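PDB 4RK6: glucose-resistance amylase regulator from Weissella paramesenteroides ATCC 33313, which binds glucose and probably acts as a DNA-binding transcriptional regulator of the LacI family, recognising cis-regulatory DNA. Local coordinates for residues D169-T180 with T196-A207. Numbering follows the deposited sequence.
Sequences DHSYETGYTSVT and TADMVGQGLINA. With GLC (alpha-D-glucopyranose), chain C.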
loop_
_atom_site.group_PDB
_atom_site.type_symbol
_atom_site.label_atom_id
_atom_site.label_comp_id
_atom_site.label_asym_id
_atom_site.label_seq_id
_atom_site.Cartn_x
_atom_site.Cartn_y
_atom_site.Cartn_z
ATOM N N ASP A 169 14.470 -9.324 -4.726
ATOM C CA ASP A 169 13.369 -8.370 -4.800
ATOM C C ASP A 169 13.176 -7.657 -3.468
ATOM O O ASP A 169 13.864 -7.968 -2.495
ATOM C CB ASP A 169 12.083 -9.060 -5.282
ATOM C CG ASP A 169 11.508 -10.056 -4.291
ATOM O OD1 ASP A 169 11.599 -9.864 -3.061
ATOM O OD2 ASP A 169 10.890 -11.030 -4.771
ATOM N N HIS A 170 12.226 -6.718 -3.440
ATOM C CA HIS A 170 12.052 -5.822 -2.287
ATOM C C HIS A 170 10.961 -6.316 -1.330
ATOM O O HIS A 170 10.383 -5.509 -0.591
ATOM C CB HIS A 170 11.611 -4.434 -2.769
ATOM C CG HIS A 170 12.602 -3.733 -3.627
ATOM N ND1 HIS A 170 13.831 -3.315 -3.163
ATOM C CD2 HIS A 170 12.518 -3.311 -4.914
ATOM C CE1 HIS A 170 14.480 -2.702 -4.134
ATOM N NE2 HIS A 170 13.705 -2.691 -5.208
ATOM N N SER A 171 10.670 -7.617 -1.336
ATOM C CA SER A 171 9.547 -8.153 -0.569
ATOM C C SER A 171 9.871 -8.453 0.896
ATOM O O SER A 171 11.009 -8.662 1.286
ATOM C CB SER A 171 9.011 -9.432 -1.234
ATOM O OG SER A 171 9.905 -10.533 -1.073
ATOM N N TYR A 172 8.809 -8.503 1.695
ATOM C CA TYR A 172 8.865 -9.010 3.055
ATOM C C TYR A 172 9.528 -10.394 3.106
ATOM O O TYR A 172 10.366 -10.651 3.953
ATOM C CB TYR A 172 7.452 -9.085 3.594
ATOM C CG TYR A 172 7.318 -9.777 4.932
ATOM C CD1 TYR A 172 7.459 -9.068 6.117
ATOM C CD2 TYR A 172 7.000 -11.133 5.011
ATOM C CE1 TYR A 172 7.310 -9.696 7.348
ATOM C CE2 TYR A 172 6.865 -11.773 6.236
ATOM C CZ TYR A 172 7.019 -11.051 7.404
ATOM O OH TYR A 172 6.878 -11.669 8.619
ATOM N N GLU A 173 9.121 -11.264 2.190
ATOM C CA GLU A 173 9.613 -12.630 2.155
ATOM C C GLU A 173 11.129 -12.674 1.959
ATOM O O GLU A 173 11.814 -13.470 2.586
ATOM C CB GLU A 173 8.914 -13.400 1.031
ATOM C CG GLU A 173 7.448 -13.745 1.337
ATOM C CD GLU A 173 6.433 -12.603 1.140
ATOM O OE1 GLU A 173 6.760 -11.529 0.556
ATOM O OE2 GLU A 173 5.268 -12.787 1.583
ATOM N N THR A 174 11.654 -11.789 1.117
ATOM C CA THR A 174 13.101 -11.728 0.917
ATOM C C THR A 174 13.812 -11.329 2.203
ATOM O O THR A 174 14.841 -11.899 2.570
ATOM C CB THR A 174 13.450 -10.810 -0.256
ATOM O OG1 THR A 174 13.018 -11.420 -1.490
ATOM C CG2 THR A 174 14.951 -10.486 -0.306
ATOM N N GLY A 175 13.282 -10.353 2.927
ATOM C CA GLY A 175 13.880 -10.047 4.211
ATOM C C GLY A 175 13.826 -11.213 5.194
ATOM O O GLY A 175 14.792 -11.482 5.908
ATOM N N TYR A 176 12.672 -11.861 5.262
ATOM C CA TYR A 176 12.465 -12.952 6.199
ATOM C C TYR A 176 13.395 -14.121 5.885
ATOM O O TYR A 176 14.052 -14.686 6.784
ATOM C CB TYR A 176 11.013 -13.419 6.157
ATOM C CG TYR A 176 10.636 -14.238 7.371
ATOM C CD1 TYR A 176 10.938 -15.596 7.442
ATOM C CD2 TYR A 176 9.997 -13.655 8.463
ATOM C CE1 TYR A 176 10.609 -16.342 8.564
ATOM C CE2 TYR A 176 9.670 -14.387 9.589
ATOM C CZ TYR A 176 9.979 -15.741 9.638
ATOM O OH TYR A 176 9.673 -16.473 10.764
ATOM N N THR A 177 13.450 -14.478 4.608
ATOM C CA THR A 177 14.243 -15.647 4.194
ATOM C C THR A 177 15.737 -15.406 4.244
ATOM O O THR A 177 16.512 -16.364 4.393
ATOM C CB THR A 177 13.839 -16.182 2.790
ATOM O OG1 THR A 177 14.080 -15.213 1.757
ATOM C CG2 THR A 177 12.389 -16.602 2.762
ATOM N N SER A 178 16.168 -14.151 4.118
ATOM C CA SER A 178 17.596 -13.863 4.067
ATOM C C SER A 178 18.326 -14.453 5.270
ATOM O O SER A 178 19.386 -15.061 5.130
ATOM C CB SER A 178 17.855 -12.351 3.988
ATOM O OG SER A 178 17.439 -11.684 5.170
ATOM N N VAL A 179 17.778 -14.249 6.457
ATOM C CA VAL A 179 18.478 -14.639 7.693
ATOM C C VAL A 179 18.027 -15.979 8.248
ATOM O O VAL A 179 18.504 -16.395 9.292
ATOM C CB VAL A 179 18.332 -13.565 8.792
ATOM C CG1 VAL A 179 19.117 -12.334 8.398
ATOM C CG2 VAL A 179 16.864 -13.224 9.039
ATOM N N THR A 180 17.124 -16.652 7.551
ATOM C CA THR A 180 16.670 -17.986 7.952
ATOM C C THR A 180 17.193 -19.046 6.978
ATOM O O THR A 180 17.826 -20.001 7.394
ATOM C CB THR A 180 15.134 -18.041 8.060
ATOM O OG1 THR A 180 14.550 -17.538 6.858
ATOM C CG2 THR A 180 14.659 -17.194 9.219
ATOM N N THR A 196 16.772 -2.970 1.171
ATOM C CA THR A 196 16.554 -2.122 -0.009
ATOM C C THR A 196 15.144 -1.532 -0.087
ATOM O O THR A 196 14.876 -0.670 -0.927
ATOM C CB THR A 196 16.827 -2.853 -1.348
ATOM O OG1 THR A 196 15.898 -3.935 -1.519
ATOM C CG2 THR A 196 18.223 -3.341 -1.396
ATOM N N ALA A 197 14.246 -2.010 0.771
ATOM C CA ALA A 197 12.918 -1.410 0.919
ATOM C C ALA A 197 12.428 -1.641 2.319
ATOM O O ALA A 197 12.912 -2.536 3.018
ATOM C CB ALA A 197 11.944 -1.977 -0.093
ATOM N N ASP A 198 11.498 -0.802 2.775
ATOM C CA ASP A 198 11.003 -0.914 4.150
ATOM C C ASP A 198 10.487 -2.325 4.532
ATOM O O ASP A 198 10.769 -2.814 5.635
ATOM C CB ASP A 198 9.886 0.094 4.424
ATOM C CG ASP A 198 10.321 1.537 4.176
ATOM O OD1 ASP A 198 11.508 1.891 4.385
ATOM O OD2 ASP A 198 9.427 2.303 3.773
HETATM N N MSE A 199 9.754 -2.967 3.623
HETATM C CA MSE A 199 9.142 -4.285 3.902
HETATM C C MSE A 199 10.227 -5.327 4.098
HETATM O O MSE A 199 10.050 -6.243 4.871
HETATM C CB MSE A 199 8.165 -4.702 2.798
HETATM C CG MSE A 199 6.788 -4.139 3.064
HETATM SE SE MSE A 199 6.049 -5.127 4.596
HETATM C CE MSE A 199 4.243 -4.434 4.231
ATOM N N VAL A 200 11.375 -5.170 3.434
ATOM C CA VAL A 200 12.495 -6.081 3.653
ATOM C C VAL A 200 12.908 -5.989 5.120
ATOM O O VAL A 200 13.154 -7.004 5.778
ATOM C CB VAL A 200 13.682 -5.764 2.724
ATOM C CG1 VAL A 200 14.890 -6.639 3.047
ATOM C CG2 VAL A 200 13.274 -5.886 1.270
ATOM N N GLY A 201 12.990 -4.766 5.644
ATOM C CA GLY A 201 13.320 -4.535 7.039
ATOM C C GLY A 201 12.307 -5.156 7.994
ATOM O O GLY A 201 12.667 -5.739 9.010
ATOM N N GLN A 202 11.031 -5.058 7.645
ATOM C CA GLN A 202 10.002 -5.685 8.457
ATOM C C GLN A 202 10.173 -7.226 8.483
ATOM O O GLN A 202 9.935 -7.884 9.513
ATOM C CB GLN A 202 8.634 -5.282 7.950
ATOM C CG GLN A 202 7.484 -5.885 8.704
ATOM C CD GLN A 202 7.341 -5.307 10.090
ATOM O OE1 GLN A 202 6.755 -4.222 10.264
ATOM N NE2 GLN A 202 7.866 -6.013 11.088
ATOM N N GLY A 203 10.540 -7.783 7.345
ATOM C CA GLY A 203 10.782 -9.238 7.225
ATOM C C GLY A 203 11.916 -9.676 8.109
ATOM O O GLY A 203 11.832 -10.688 8.785
ATOM N N LEU A 204 12.986 -8.895 8.099
ATOM C CA LEU A 204 14.134 -9.153 8.956
ATOM C C LEU A 204 13.764 -9.102 10.446
ATOM O O LEU A 204 14.156 -9.983 11.233
ATOM C CB LEU A 204 15.209 -8.112 8.689
ATOM C CG LEU A 204 15.982 -8.295 7.377
ATOM C CD1 LEU A 204 16.699 -7.003 7.035
ATOM C CD2 LEU A 204 16.982 -9.418 7.528
ATOM N N ILE A 205 13.007 -8.079 10.847
ATOM C CA ILE A 205 12.577 -7.965 12.237
ATOM C C ILE A 205 11.796 -9.211 12.662
ATOM O O ILE A 205 12.062 -9.804 13.723
ATOM C CB ILE A 205 11.707 -6.714 12.447
ATOM C CG1 ILE A 205 12.585 -5.462 12.454
ATOM C CG2 ILE A 205 10.899 -6.837 13.740
ATOM C CD1 ILE A 205 11.769 -4.190 12.524
ATOM N N ASN A 206 10.848 -9.619 11.833
ATOM C CA ASN A 206 10.018 -10.761 12.184
ATOM C C ASN A 206 10.797 -12.066 12.202
ATOM O O ASN A 206 10.520 -12.912 13.048
ATOM C CB ASN A 206 8.778 -10.859 11.283
ATOM C CG ASN A 206 7.703 -9.881 11.694
ATOM O OD1 ASN A 206 7.850 -9.182 12.686
ATOM N ND2 ASN A 206 6.623 -9.831 10.955
ATOM N N ALA A 207 11.742 -12.240 11.275
ATOM C CA ALA A 207 12.520 -13.480 11.249
ATOM C C ALA A 207 13.311 -13.573 12.538
ATOM O O ALA A 207 13.382 -14.638 13.168
ATOM C CB ALA A 207 13.441 -13.533 10.043
HETATM C C1 GLC C . 11.958 1.314 -6.657
HETATM C C2 GLC C . 12.478 2.748 -6.553
HETATM C C3 GLC C . 13.425 2.956 -5.389
HETATM C C4 GLC C . 12.830 2.331 -4.124
HETATM C C5 GLC C . 12.643 0.835 -4.384
HETATM C C6 GLC C . 12.029 0.123 -3.181
HETATM O O1 GLC C . 12.928 0.584 -7.303
HETATM O O2 GLC C . 13.177 3.117 -7.740
HETATM O O3 GLC C . 13.552 4.366 -5.246
HETATM O O4 GLC C . 13.660 2.585 -3.032
HETATM O O5 GLC C . 11.736 0.631 -5.437
HETATM O O6 GLC C . 10.766 0.630 -2.883
#
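Gly175 and Gly203 meet where helices 172-180 and 198-207 cross at -40° with their axes only 6.5 Å apart, in a periplasmic-binding-protein-like domain of the LacI family. Glycine suits both places because each CA is pressed against a carbonyl oxygen of the other helix in a CA-H...O contact, Gly175 CA to Val200 O at 3.5 Å and Gly203 CA to Tyr172 O at 3.6 Å.

Tyr172 and Tyr176 both lie on one side of the crossing. Tyr172 is a knob among Met199 (selenomethionine), Gln202, Gly203 and Asn206; with its CG anti to the backbone N (chi1 172°), the ring extends along the partner helix. Asn206 ND2 reaches the ring's edge and donates to Tyr172 OH at 3.0 Å, nearly straight and in its own amide plane, while also bonding Ile232 O of the second subunit. Tyr176 lies over Ala207, whose small CB makes a CH-pi contact 3.8 Å from the ring centroid; the Tyr176 hydroxyl is hydrogen-bonded to Asp210 OD2. On the other side of the crossing Val179 CG1 meets Leu204 CD2 at 3.7 Å, the side chains roughly perpendicular.

At the N-terminus of helix 172-180, Asp169 OD1 accepts from Ser171 N, Ser171 OG and Thr174 OG1, while Ser171 OG caps the helix at Thr174 N. The bond from Ser171 N closes an Asx turn that spans His170, a glucose-pocket residue. The sugar's C6 lies over one face of the imidazole, and at its edge His170 ND1 shares a bent 2.7 Å hydrogen bond with Thr196 OG1, which is also hydrogen-bonded to Asp134 N.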